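PDB 3IP1: scyllo-inosose 3-dehydrogenase from Thermotoga maritima, which catalyses the zinc- and NAD(+)-dependent oxidation of scyllo-inosose to 3-dehydro-scyllo-inosose, probably as a step in the breakdown of myo-inositol. Local coordinates for residues T56-K61 and P108-R113; L175-G180 and V353-A358; F188-L193 and D362-I367; N202-R207 and V230-H235. One frame throughout, in Å; residues are numbered along the deposited sequence.

Contact 1: residues T56-K61 and P108-R113; sequences TEIIIK and PEAINR
The chain of 56-61 enters strand 57-66 at Glu57, and 108-113 passes beside that entry as a loop running into the weakly bonded strand 111-112. The two backbones come close at one place, where the CA atoms of Thr56 and Ala110 are 4.0 Å apart; beyond Ile58 and Ala110 they diverge. Ala110 carries the meeting. Its methyl points at the start of the strand and sits against two successive carbonyls, CB lying 3.5 Å from Thr56 O and equally near Glu57 O. From the strand side Ile58 adds one branch: its CG2, anti to the carbonyl carbon, stands 3.6 Å from Ala110 CB, while CG1 takes the crowded position between backbone N and carbonyl carbon (chi1 62°). Thr56 closes the outer end of the contact. Its CG2, also anti to the carbonyl carbon, lies 3.8 Å from Glu109 O, and the Thr56 side chain crosses that of Glu109 obliquely, with Glu109 OE1 4.1 Å from Thr56 CG2. The threonine hydroxyl is engaged elsewhere, bonded to Asp168. Glu57 CB points away from 108-113, and its OE1 accepts from the backbone N of Glu53 and of Lys54 and forms a salt bridge with Lys166. Glu57 also pairs through its backbone with Gly107, just past the end of strand 98-106. The contact thus lies where the antiparallel pair 57-66 and 98-106 ends, in the mixed sheet of the GroES-like catalytic domain of the zinc-containing alcohol dehydrogenases.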
loop_
_atom_site.group_PDB
_atom_site.type_symbol
_atom_site.label_atom_id
_atom_site.label_comp_id
_atom_site.label_asym_id
_atom_site.label_seq_id
_atom_site.Cartn_x
_atom_site.Cartn_y
_atom_site.Cartn_z
ATOM N N THR A 56 20.747 -29.864 -0.262
ATOM C CA THR A 56 19.473 -29.180 -0.564
ATOM C C THR A 56 19.011 -29.399 -2.009
ATOM O O THR A 56 17.951 -28.927 -2.399
ATOM C CB THR A 56 19.601 -27.657 -0.349
ATOM O OG1 THR A 56 20.764 -27.209 -1.051
ATOM C CG2 THR A 56 19.764 -27.313 1.133
ATOM N N GLU A 57 19.809 -30.108 -2.800
ATOM C CA GLU A 57 19.508 -30.305 -4.211
ATOM C C GLU A 57 18.569 -31.472 -4.484
ATOM O O GLU A 57 18.478 -32.417 -3.693
ATOM C CB GLU A 57 20.803 -30.464 -5.019
ATOM C CG GLU A 57 21.611 -29.163 -5.076
ATOM C CD GLU A 57 22.970 -29.308 -5.769
ATOM O OE1 GLU A 57 23.545 -30.425 -5.762
ATOM O OE2 GLU A 57 23.457 -28.295 -6.327
ATOM N N ILE A 58 17.868 -31.375 -5.609
ATOM C CA ILE A 58 17.049 -32.456 -6.154
ATOM C C ILE A 58 17.370 -32.623 -7.631
ATOM O O ILE A 58 17.871 -31.704 -8.280
ATOM C CB ILE A 58 15.514 -32.172 -6.041
ATOM C CG1 ILE A 58 15.137 -30.910 -6.858
ATOM C CG2 ILE A 58 15.101 -32.053 -4.561
ATOM C CD1 ILE A 58 13.630 -30.578 -6.956
ATOM N N ILE A 59 17.058 -33.801 -8.146
ATOM C CA ILE A 59 17.171 -34.109 -9.558
ATOM C C ILE A 59 15.757 -34.401 -10.003
ATOM O O ILE A 59 15.031 -35.152 -9.347
ATOM C CB ILE A 59 18.091 -35.347 -9.794
ATOM C CG1 ILE A 59 19.546 -35.000 -9.429
ATOM C CG2 ILE A 59 18.034 -35.827 -11.249
ATOM C CD1 ILE A 59 20.441 -36.249 -9.250
ATOM N N ILE A 60 15.383 -33.792 -11.120
ATOM C CA ILE A 60 14.061 -33.900 -11.688
ATOM C C ILE A 60 14.133 -34.604 -13.045
ATOM O O ILE A 60 14.977 -34.284 -13.871
ATOM C CB ILE A 60 13.467 -32.489 -11.890
ATOM C CG1 ILE A 60 13.374 -31.742 -10.544
ATOM C CG2 ILE A 60 12.108 -32.566 -12.602
ATOM C CD1 ILE A 60 13.201 -30.199 -10.695
ATOM N N LYS A 61 13.258 -35.568 -13.272
ATOM C CA LYS A 61 13.121 -36.173 -14.581
ATOM C C LYS A 61 12.186 -35.264 -15.351
ATOM O O LYS A 61 11.012 -35.136 -14.977
ATOM C CB LYS A 61 12.524 -37.568 -14.414
ATOM C CG LYS A 61 12.255 -38.372 -15.667
ATOM C CD LYS A 61 11.889 -39.810 -15.223
ATOM C CE LYS A 61 11.318 -40.662 -16.351
ATOM N NZ LYS A 61 12.149 -40.572 -17.586
ATOM N N PRO A 108 19.224 -34.914 1.617
ATOM C CA PRO A 108 18.669 -35.014 2.965
ATOM C C PRO A 108 17.941 -33.747 3.437
ATOM O O PRO A 108 16.958 -33.849 4.172
ATOM C CB PRO A 108 19.908 -35.318 3.846
ATOM C CG PRO A 108 21.086 -34.936 3.025
ATOM C CD PRO A 108 20.654 -35.264 1.604
ATOM N N GLU A 109 18.396 -32.580 2.980
ATOM C CA GLU A 109 17.824 -31.288 3.374
ATOM C C GLU A 109 17.031 -30.629 2.235
ATOM O O GLU A 109 16.831 -29.409 2.252
ATOM C CB GLU A 109 18.944 -30.329 3.798
ATOM C CG GLU A 109 19.704 -30.688 5.063
ATOM C CD GLU A 109 21.036 -29.927 5.189
ATOM O OE1 GLU A 109 21.146 -28.773 4.707
ATOM O OE2 GLU A 109 21.995 -30.474 5.772
ATOM N N ALA A 110 16.623 -31.414 1.234
ATOM C CA ALA A 110 15.907 -30.862 0.082
ATOM C C ALA A 110 14.408 -30.787 0.362
ATOM O O ALA A 110 13.665 -31.734 0.114
ATOM C CB ALA A 110 16.196 -31.675 -1.188
ATOM N N ILE A 111 13.967 -29.646 0.883
ATOM C CA ILE A 111 12.616 -29.554 1.469
ATOM C C ILE A 111 11.541 -29.072 0.500
ATOM O O ILE A 111 11.704 -28.058 -0.162
ATOM C CB ILE A 111 12.620 -28.667 2.744
ATOM C CG1 ILE A 111 13.713 -29.135 3.741
ATOM C CG2 ILE A 111 11.252 -28.646 3.382
ATOM C CD1 ILE A 111 13.578 -30.594 4.238
ATOM N N ASN A 112 10.449 -29.814 0.429
ATOM C CA ASN A 112 9.272 -29.417 -0.335
ATOM C C ASN A 112 8.413 -28.477 0.517
ATOM O O ASN A 112 7.941 -28.865 1.593
ATOM C CB ASN A 112 8.460 -30.647 -0.746
ATOM C CG ASN A 112 7.253 -30.300 -1.593
ATOM O OD1 ASN A 112 6.938 -29.134 -1.770
ATOM N ND2 ASN A 112 6.566 -31.318 -2.119
ATOM N N ARG A 113 8.222 -27.249 0.036
ATOM C CA ARG A 113 7.389 -26.269 0.736
ATOM C C ARG A 113 5.951 -26.729 0.967
ATOM O O ARG A 113 5.362 -26.369 1.985
ATOM C CB ARG A 113 7.372 -24.930 0.013
ATOM C CG ARG A 113 8.574 -24.061 0.308
ATOM C CD ARG A 113 8.555 -22.847 -0.582
ATOM N NE ARG A 113 9.013 -23.190 -1.930
ATOM C CZ ARG A 113 10.174 -22.811 -2.455
ATOM N NH1 ARG A 113 10.504 -23.204 -3.690
ATOM N NH2 ARG A 113 11.003 -22.045 -1.747
#

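Contact 2: residues L175-G180 and V353-A358; sequences LRELEG and VISLMA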
loop_
_atom_site.group_PDB
_atom_site.type_symbol
_atom_site.label_atom_id
_atom_site.label_comp_id
_atom_site.label_asym_id
_atom_site.label_seq_id
_atom_site.Cartn_x
_atom_site.Cartn_y
_atom_site.Cartn_z
ATOM N N LEU A 175 3.428 -29.368 -8.016
ATOM C CA LEU A 175 2.244 -29.328 -8.869
ATOM C C LEU A 175 1.109 -30.274 -8.419
ATOM O O LEU A 175 0.230 -30.604 -9.232
ATOM C CB LEU A 175 2.617 -29.633 -10.325
ATOM C CG LEU A 175 3.623 -28.717 -11.046
ATOM C CD1 LEU A 175 3.952 -29.328 -12.406
ATOM C CD2 LEU A 175 3.138 -27.245 -11.180
ATOM N N ARG A 176 1.116 -30.721 -7.159
ATOM C CA ARG A 176 0.085 -31.647 -6.615
ATOM C C ARG A 176 -1.345 -31.171 -6.868
ATOM O O ARG A 176 -2.237 -31.944 -7.220
ATOM C CB ARG A 176 0.262 -31.821 -5.101
ATOM C CG ARG A 176 1.305 -32.825 -4.688
ATOM C CD ARG A 176 0.676 -34.179 -4.366
ATOM N NE ARG A 176 -0.413 -34.068 -3.400
ATOM C CZ ARG A 176 -0.986 -35.113 -2.820
ATOM N NH1 ARG A 176 -1.978 -34.943 -1.959
ATOM N NH2 ARG A 176 -0.560 -36.331 -3.107
ATOM N N GLU A 177 -1.561 -29.879 -6.647
ATOM C CA GLU A 177 -2.893 -29.287 -6.849
ATOM C C GLU A 177 -3.482 -29.509 -8.256
ATOM O O GLU A 177 -4.689 -29.377 -8.450
ATOM C CB GLU A 177 -2.857 -27.777 -6.595
ATOM C CG GLU A 177 -2.712 -27.331 -5.134
ATOM C CD GLU A 177 -2.333 -25.850 -5.068
ATOM O OE1 GLU A 177 -3.182 -25.024 -4.653
ATOM O OE2 GLU A 177 -1.198 -25.511 -5.481
ATOM N N LEU A 178 -2.638 -29.795 -9.240
ATOM C CA LEU A 178 -3.135 -29.994 -10.609
ATOM C C LEU A 178 -3.617 -31.429 -10.846
ATOM O O LEU A 178 -4.231 -31.719 -11.866
ATOM C CB LEU A 178 -2.078 -29.608 -11.658
ATOM C CG LEU A 178 -1.443 -28.206 -11.615
ATOM C CD1 LEU A 178 -0.534 -28.007 -12.824
ATOM C CD2 LEU A 178 -2.479 -27.086 -11.554
ATOM N N GLU A 179 -3.314 -32.329 -9.921
ATOM C CA GLU A 179 -3.708 -33.725 -10.098
ATOM C C GLU A 179 -5.229 -33.865 -10.111
ATOM O O GLU A 179 -5.907 -33.382 -9.218
ATOM C CB GLU A 179 -3.080 -34.610 -9.029
ATOM C CG GLU A 179 -1.611 -34.923 -9.306
ATOM C CD GLU A 179 -0.905 -35.540 -8.109
ATOM O OE1 GLU A 179 -1.564 -35.712 -7.069
ATOM O OE2 GLU A 179 0.309 -35.843 -8.197
ATOM N N GLY A 180 -5.759 -34.493 -11.152
ATOM C CA GLY A 180 -7.199 -34.715 -11.237
ATOM C C GLY A 180 -7.924 -33.540 -11.857
ATOM O O GLY A 180 -9.130 -33.615 -12.122
ATOM N N VAL A 353 0.122 -18.785 -8.895
ATOM C CA VAL A 353 -0.113 -19.121 -10.310
ATOM C C VAL A 353 -0.553 -20.589 -10.432
ATOM O O VAL A 353 -1.450 -20.911 -11.197
ATOM C CB VAL A 353 1.109 -18.845 -11.209
ATOM C CG1 VAL A 353 0.932 -19.549 -12.595
ATOM C CG2 VAL A 353 1.312 -17.334 -11.362
ATOM N N ILE A 354 0.075 -21.461 -9.644
ATOM C CA ILE A 354 -0.293 -22.881 -9.610
ATOM C C ILE A 354 -1.744 -23.090 -9.119
ATOM O O ILE A 354 -2.517 -23.826 -9.753
ATOM C CB ILE A 354 0.757 -23.724 -8.807
ATOM C CG1 ILE A 354 2.090 -23.736 -9.570
ATOM C CG2 ILE A 354 0.240 -25.147 -8.546
ATOM C CD1 ILE A 354 3.362 -23.987 -8.692
ATOM N N SER A 355 -2.111 -22.421 -8.018
ATOM C CA SER A 355 -3.484 -22.510 -7.475
ATOM C C SER A 355 -4.496 -21.992 -8.466
ATOM O O SER A 355 -5.571 -22.559 -8.602
ATOM C CB SER A 355 -3.627 -21.733 -6.169
ATOM O OG SER A 355 -2.803 -22.329 -5.189
ATOM N N LEU A 356 -4.138 -20.919 -9.156
ATOM C CA LEU A 356 -4.998 -20.332 -10.169
ATOM C C LEU A 356 -5.267 -21.349 -11.299
ATOM O O LEU A 356 -6.418 -21.605 -11.665
ATOM C CB LEU A 356 -4.329 -19.066 -10.700
ATOM C CG LEU A 356 -5.108 -17.824 -11.104
ATOM C CD1 LEU A 356 -6.398 -17.565 -10.311
ATOM C CD2 LEU A 356 -4.175 -16.650 -11.010
HETATM N N MSE A 357 -4.201 -21.943 -11.830
HETATM C CA MSE A 357 -4.359 -23.005 -12.816
HETATM C C MSE A 357 -5.217 -24.140 -12.263
HETATM O O MSE A 357 -6.096 -24.631 -12.959
HETATM C CB MSE A 357 -3.006 -23.562 -13.257
HETATM C CG MSE A 357 -2.183 -22.596 -14.104
HETATM SE SE MSE A 357 -0.547 -23.494 -14.633
HETATM C CE MSE A 357 0.221 -22.010 -15.674
ATOM N N ALA A 358 -4.964 -24.538 -11.014
ATOM C CA ALA A 358 -5.705 -25.644 -10.395
ATOM C C ALA A 358 -7.206 -25.362 -10.310
ATOM O O ALA A 358 -8.031 -26.279 -10.362
ATOM C CB ALA A 358 -5.150 -25.965 -9.033
#
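A join between the two sequence families of the zinc-containing dehydrogenase is made here: the 3-10 turn 176-178, just after strand 172-174 of the GroES-like part, packs on the last turns of helix 349-358. The backbones come nearest at the end of that helix, the CA atoms of Leu178 and Ala358 being 5.1 Å apart. Glu177 reaches across with its chain extended beyond CG. Ser355 OG donates to Glu177 OE1 at 2.8 Å, on the syn lone pair, the side of the other carboxylate oxygen. That other oxygen, Glu177 OE2, rests 3.4 Å from Ile354 CG2, so the carboxylate spans two neighbouring residues of the helix; Pro351 O, a turn earlier, is a second acceptor beside the same serine hydroxyl and competes for its proton. Closer to the backbone, Glu177 CB meets Ala358 CB at 3.8 Å. An alanine in place of Glu177 would remove the carboxylate and with it the bond from Ser355, and would probably loosen the turn's hold on this outer face of the helix. Deeper in, Leu178 sends CD2 between two helix residues, 3.6 Å from Ala358 N and 3.9 Å from CB of Met357, a selenomethionine. Leu175 crosses Ile354 at about a right angle, Leu175 CD2 lying 4.0 Å from Ile354 CG1. Leu187 of helix 185-192 also packs on both Leu175 and Leu178, while Gly214 of a third subunit packs on Ser355. A Ser-Glu bond beside leucine-isoleucine packing marks this seam, where a short turn of the catalytic part is fastened to a helix of the Rossmann-type sequence family.

Contact 3: residues F188-L193 and D362-I367; sequences FLAGSL and DMTKII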
loop_
_atom_site.group_PDB
_atom_site.type_symbol
_atom_site.label_atom_id
_atom_site.label_comp_id
_atom_site.label_asym_id
_atom_site.label_seq_id
_atom_site.Cartn_x
_atom_site.Cartn_y
_atom_site.Cartn_z
ATOM N N PHE A 188 1.836 -31.766 -16.881
ATOM C CA PHE A 188 3.200 -31.297 -17.057
ATOM C C PHE A 188 3.260 -30.156 -18.070
ATOM O O PHE A 188 4.004 -29.195 -17.900
ATOM C CB PHE A 188 4.118 -32.464 -17.404
ATOM C CG PHE A 188 4.216 -33.489 -16.299
ATOM C CD1 PHE A 188 4.900 -33.193 -15.120
ATOM C CD2 PHE A 188 3.593 -34.743 -16.431
ATOM C CE1 PHE A 188 4.971 -34.119 -14.078
ATOM C CE2 PHE A 188 3.664 -35.699 -15.405
ATOM C CZ PHE A 188 4.353 -35.390 -14.227
ATOM N N LEU A 189 2.449 -30.259 -19.116
ATOM C CA LEU A 189 2.238 -29.131 -19.995
ATOM C C LEU A 189 1.852 -27.864 -19.209
ATOM O O LEU A 189 2.421 -26.802 -19.450
ATOM C CB LEU A 189 1.205 -29.468 -21.077
ATOM C CG LEU A 189 1.597 -30.540 -22.103
ATOM C CD1 LEU A 189 0.517 -30.665 -23.157
ATOM C CD2 LEU A 189 2.961 -30.271 -22.769
ATOM N N ALA A 190 0.895 -27.971 -18.283
ATOM C CA ALA A 190 0.455 -26.802 -17.505
ATOM C C ALA A 190 1.601 -26.289 -16.631
ATOM O O ALA A 190 1.849 -25.075 -16.547
ATOM C CB ALA A 190 -0.782 -27.131 -16.655
ATOM N N GLY A 191 2.298 -27.231 -16.004
ATOM C CA GLY A 191 3.508 -26.948 -15.203
ATOM C C GLY A 191 4.602 -26.218 -15.956
ATOM O O GLY A 191 5.253 -25.334 -15.394
ATOM N N SER A 192 4.801 -26.575 -17.234
ATOM C CA SER A 192 5.835 -25.951 -18.070
ATOM C C SER A 192 5.519 -24.472 -18.359
ATOM O O SER A 192 6.406 -23.687 -18.743
ATOM C CB SER A 192 6.027 -26.751 -19.385
ATOM O OG SER A 192 4.934 -26.555 -20.297
ATOM N N LEU A 193 4.263 -24.091 -18.142
ATOM C CA LEU A 193 3.808 -22.737 -18.388
ATOM C C LEU A 193 3.768 -21.853 -17.129
ATOM O O LEU A 193 3.314 -20.715 -17.201
ATOM C CB LEU A 193 2.422 -22.785 -19.052
ATOM C CG LEU A 193 2.437 -23.261 -20.510
ATOM C CD1 LEU A 193 1.093 -23.839 -20.965
ATOM C CD2 LEU A 193 2.863 -22.144 -21.444
ATOM N N ASP A 362 -6.595 -22.254 -17.456
ATOM C CA ASP A 362 -5.855 -23.198 -18.286
ATOM C C ASP A 362 -4.997 -22.504 -19.363
ATOM O O ASP A 362 -5.495 -22.118 -20.431
ATOM C CB ASP A 362 -6.832 -24.185 -18.948
ATOM C CG ASP A 362 -6.126 -25.215 -19.818
ATOM O OD1 ASP A 362 -4.884 -25.323 -19.752
ATOM O OD2 ASP A 362 -6.824 -25.925 -20.572
HETATM N N MSE A 363 -3.702 -22.397 -19.102
HETATM C CA MSE A 363 -2.801 -21.754 -20.049
HETATM C C MSE A 363 -2.366 -22.681 -21.197
HETATM O O MSE A 363 -1.742 -22.219 -22.150
HETATM C CB MSE A 363 -1.567 -21.194 -19.328
HETATM C CG MSE A 363 -1.860 -20.076 -18.361
HETATM SE SE MSE A 363 -2.587 -18.522 -19.265
HETATM C CE MSE A 363 -1.218 -18.260 -20.610
ATOM N N THR A 364 -2.678 -23.973 -21.104
ATOM C CA THR A 364 -2.231 -24.950 -22.116
ATOM C C THR A 364 -2.828 -24.656 -23.491
ATOM O O THR A 364 -2.300 -25.117 -24.506
ATOM C CB THR A 364 -2.505 -26.441 -21.725
ATOM O OG1 THR A 364 -3.918 -26.704 -21.706
ATOM C CG2 THR A 364 -1.894 -26.768 -20.367
ATOM N N LYS A 365 -3.880 -23.835 -23.521
ATOM C CA LYS A 365 -4.491 -23.402 -24.772
ATOM C C LYS A 365 -3.493 -22.722 -25.713
ATOM O O LYS A 365 -3.724 -22.661 -26.916
ATOM C CB LYS A 365 -5.668 -22.450 -24.514
ATOM C CG LYS A 365 -6.814 -23.041 -23.685
ATOM C CD LYS A 365 -8.011 -22.105 -23.728
ATOM C CE LYS A 365 -9.273 -22.776 -23.211
ATOM N NZ LYS A 365 -9.433 -22.589 -21.739
ATOM N N ILE A 366 -2.397 -22.202 -25.171
ATOM C CA ILE A 366 -1.445 -21.463 -25.991
ATOM C C ILE A 366 -0.363 -22.335 -26.637
ATOM O O ILE A 366 0.387 -21.857 -27.497
ATOM C CB ILE A 366 -0.800 -20.267 -25.233
ATOM C CG1 ILE A 366 0.316 -20.743 -24.292
ATOM C CG2 ILE A 366 -1.899 -19.411 -24.540
ATOM C CD1 ILE A 366 1.281 -19.635 -23.872
ATOM N N ILE A 367 -0.282 -23.598 -26.234
ATOM C CA ILE A 367 0.702 -24.500 -26.812
ATOM C C ILE A 367 0.276 -24.844 -28.239
ATOM O O ILE A 367 -0.757 -25.461 -28.447
ATOM C CB ILE A 367 0.930 -25.767 -25.940
ATOM C CG1 ILE A 367 1.470 -25.364 -24.555
ATOM C CG2 ILE A 367 1.899 -26.747 -26.633
ATOM C CD1 ILE A 367 1.447 -26.476 -23.512
#
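The end of helix 185-192, from Phe188 to Leu193, faces the 3-10 turn 364-366, the CA atoms of Ala190 and Thr364 standing 5.6 Å apart. Leu193, at the end of its segment, has the largest share of the contact, and its two branches part company. Leu193 CD1 lies 3.5 Å from Met363 O and 3.7 Å from Ile367 CD1; Leu193 CD2 touches Ile366 CD1 at 3.8 Å, the leucine and isoleucine sliding past each other in opposite directions. Ile367 CD1 also reaches Leu189 CB, one helical turn back, at 3.9 Å. Thr364 sets its CG2, anti to the carbonyl carbon, against the helix backbone, 3.7 Å from Ala190 N. Its hydroxyl takes the crowded position between backbone N and carbonyl carbon (chi1 68°), and there Thr364 OG1 donates to Asp362 OD1 at 2.6 Å on the syn lone pair. The same oxygen receives the backbone N of Thr364 from above the carboxylate plane, which makes an Asx turn leading into the 3-10 turn. This joins the helix on the way to the metal ligand Glu195 with the chain between helix 349-358 and strand 369-371, which pairs in parallel with strand 392-395 of the sheet containing 57-66. A valine at Thr364 would lose the hydroxyl's bonds to Asp362 and Arg186 and would probably loosen the Asx turn that holds the methyl on the helix. Arg186 is shared, its NH2 bridging Asp362 OD2 and its NH1 bonded to Thr364 OG1. On the Rossmann side, Ile366 packs against Pro224 and Leu227 of helix 224-235.

Contact 4: residues N202-R207 and V230-H235; sequences NAVIVR and VAILKH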
loop_
_atom_site.group_PDB
_atom_site.type_symbol
_atom_site.label_atom_id
_atom_site.label_comp_id
_atom_site.label_asym_id
_atom_site.label_seq_id
_atom_site.Cartn_x
_atom_site.Cartn_y
_atom_site.Cartn_z
ATOM N N ASN A 202 3.845 -11.391 -11.999
ATOM C CA ASN A 202 4.718 -10.435 -11.308
ATOM C C ASN A 202 4.544 -9.031 -11.895
ATOM O O ASN A 202 4.501 -8.037 -11.175
ATOM C CB ASN A 202 6.183 -10.875 -11.426
ATOM C CG ASN A 202 7.149 -9.966 -10.652
ATOM O OD1 ASN A 202 7.114 -9.899 -9.423
ATOM N ND2 ASN A 202 8.047 -9.294 -11.378
ATOM N N ALA A 203 4.412 -8.963 -13.213
ATOM C CA ALA A 203 4.290 -7.695 -13.881
ATOM C C ALA A 203 2.976 -6.996 -13.566
ATOM O O ALA A 203 2.982 -5.806 -13.294
ATOM C CB ALA A 203 4.484 -7.869 -15.387
ATOM N N VAL A 204 1.858 -7.719 -13.571
ATOM C CA VAL A 204 0.553 -7.051 -13.400
ATOM C C VAL A 204 -0.025 -6.980 -11.969
ATOM O O VAL A 204 -0.764 -6.029 -11.645
ATOM C CB VAL A 204 -0.542 -7.571 -14.381
ATOM C CG1 VAL A 204 -0.094 -7.363 -15.821
ATOM C CG2 VAL A 204 -0.891 -9.031 -14.135
ATOM N N ILE A 205 0.304 -7.976 -11.143
ATOM C CA ILE A 205 -0.230 -8.076 -9.780
ATOM C C ILE A 205 0.762 -7.473 -8.794
ATOM O O ILE A 205 0.402 -6.573 -8.029
ATOM C CB ILE A 205 -0.550 -9.558 -9.380
ATOM C CG1 ILE A 205 -1.573 -10.190 -10.328
ATOM C CG2 ILE A 205 -1.025 -9.660 -7.902
ATOM C CD1 ILE A 205 -2.821 -9.381 -10.569
ATOM N N VAL A 206 2.006 -7.962 -8.825
ATOM C CA VAL A 206 3.033 -7.527 -7.882
ATOM C C VAL A 206 3.606 -6.129 -8.179
ATOM O O VAL A 206 3.560 -5.256 -7.321
ATOM C CB VAL A 206 4.200 -8.547 -7.777
ATOM C CG1 VAL A 206 5.192 -8.121 -6.673
ATOM C CG2 VAL A 206 3.651 -9.969 -7.493
ATOM N N ARG A 207 4.191 -5.937 -9.365
ATOM C CA ARG A 207 4.741 -4.639 -9.760
ATOM C C ARG A 207 3.666 -3.630 -10.153
ATOM O O ARG A 207 3.707 -2.483 -9.731
ATOM C CB ARG A 207 5.732 -4.812 -10.929
ATOM C CG ARG A 207 7.020 -5.523 -10.540
ATOM C CD ARG A 207 7.771 -4.723 -9.481
ATOM N NE ARG A 207 8.412 -3.553 -10.083
ATOM C CZ ARG A 207 8.461 -2.346 -9.539
ATOM N NH1 ARG A 207 7.902 -2.109 -8.364
ATOM N NH2 ARG A 207 9.094 -1.372 -10.172
ATOM N N VAL A 230 -3.722 -11.584 -19.972
ATOM C CA VAL A 230 -5.154 -11.561 -20.304
ATOM C C VAL A 230 -5.909 -12.457 -19.353
ATOM O O VAL A 230 -6.898 -12.028 -18.733
ATOM C CB VAL A 230 -5.440 -12.013 -21.763
ATOM C CG1 VAL A 230 -6.940 -12.259 -21.974
ATOM C CG2 VAL A 230 -4.960 -10.956 -22.731
ATOM N N ALA A 231 -5.430 -13.693 -19.250
ATOM C CA ALA A 231 -5.995 -14.699 -18.362
ATOM C C ALA A 231 -5.989 -14.230 -16.909
ATOM O O ALA A 231 -7.015 -14.311 -16.224
ATOM C CB ALA A 231 -5.223 -16.022 -18.508
ATOM N N ILE A 232 -4.838 -13.747 -16.439
ATOM C CA ILE A 232 -4.699 -13.368 -15.032
ATOM C C ILE A 232 -5.654 -12.233 -14.665
ATOM O O ILE A 232 -6.329 -12.280 -13.627
ATOM C CB ILE A 232 -3.254 -12.947 -14.683
ATOM C CG1 ILE A 232 -2.317 -14.178 -14.676
ATOM C CG2 ILE A 232 -3.228 -12.260 -13.327
ATOM C CD1 ILE A 232 -0.811 -13.803 -14.962
ATOM N N LEU A 233 -5.695 -11.223 -15.526
ATOM C CA LEU A 233 -6.452 -10.014 -15.264
ATOM C C LEU A 233 -7.955 -10.213 -15.430
ATOM O O LEU A 233 -8.729 -9.572 -14.729
ATOM C CB LEU A 233 -5.922 -8.868 -16.120
ATOM C CG LEU A 233 -4.546 -8.399 -15.617
ATOM C CD1 LEU A 233 -3.846 -7.434 -16.618
ATOM C CD2 LEU A 233 -4.679 -7.767 -14.207
ATOM N N LYS A 234 -8.370 -11.118 -16.327
ATOM C CA LYS A 234 -9.768 -11.533 -16.346
ATOM C C LYS A 234 -10.131 -12.264 -15.049
ATOM O O LYS A 234 -11.100 -11.899 -14.401
ATOM C CB LYS A 234 -10.131 -12.375 -17.573
ATOM C CG LYS A 234 -11.621 -12.385 -17.896
ATOM C CD LYS A 234 -12.184 -10.970 -18.080
ATOM C CE LYS A 234 -13.714 -10.968 -18.259
ATOM N NZ LYS A 234 -14.244 -9.588 -18.514
ATOM N N HIS A 235 -9.333 -13.257 -14.656
ATOM C CA HIS A 235 -9.531 -13.937 -13.374
ATOM C C HIS A 235 -9.498 -12.973 -12.184
ATOM O O HIS A 235 -10.145 -13.242 -11.166
ATOM C CB HIS A 235 -8.559 -15.120 -13.185
ATOM C CG HIS A 235 -9.042 -16.387 -13.831
ATOM N ND1 HIS A 235 -8.919 -16.628 -15.187
ATOM C CD2 HIS A 235 -9.699 -17.458 -13.320
ATOM C CE1 HIS A 235 -9.455 -17.801 -15.479
ATOM N NE2 HIS A 235 -9.945 -18.319 -14.366
#
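Four branched aliphatic residues make the whole contact between 202-207 and 230-235. Val204 and Leu233 meet tip to tip: Val204 CG1 lies 3.8 Å from Leu233 CD1, and Val204 CG2 lies 4.0 Å from Leu233 CD2, so each valine methyl faces its own leucine branch. Beside them Ile205 and Ile232 cross obliquely. Ile232 CG2, anti to its backbone N, touches Ile205 CG1 at 4.0 Å and also reaches Val204 CG2 at 4.1 Å, bridging the two residues of the first helix. Ile205 is bent at its second torsion (chi2 -50°), which brings CD1 beside the same Ile232 methyl. The backbones stay well apart, the axes of the short segments approaching to 10.3 Å at an angle of 37°, and only side chains touch. A wider pi-type turn at 202-207, with Arg207 N bonded to Asn202 O at 2.8 Å, shapes the helix that presents Val204 and Ile205. Arg212 of a third subunit packs on Ile205. Ile232 continues the helix pair by packing on Thr197, Ala200 and Tyr201, earlier in helix 194-207. Leu285 of strand 285-288 lies against both Val204 and Leu233, so the pair is seated on the parallel Rossmann sheet, while Val230 packs on strand 240-244 of the same sheet.

From the N terminus, contact 1 closes first, a loop within the GroES-like part that ends before any other contact opens. Segments 175-180 and 188-193 then follow in turn, and their partners 353-358 and 362-367 come in the same order much later, so contacts 2 and 3 cross. Contact 4, 202-207 with 230-235, is nested inside the loops closed by both. Contacts 2 and 3 touch through Met357, which packs on Ala190, Leu193 and Met363, and through Leu175 on Gly191; Met363 in turn reaches Ala231 of contact 4. Contacts 2 to 4 thus form a continuous chain of packing from the catalytic part to the Rossmann helices, with contact 1 standing apart.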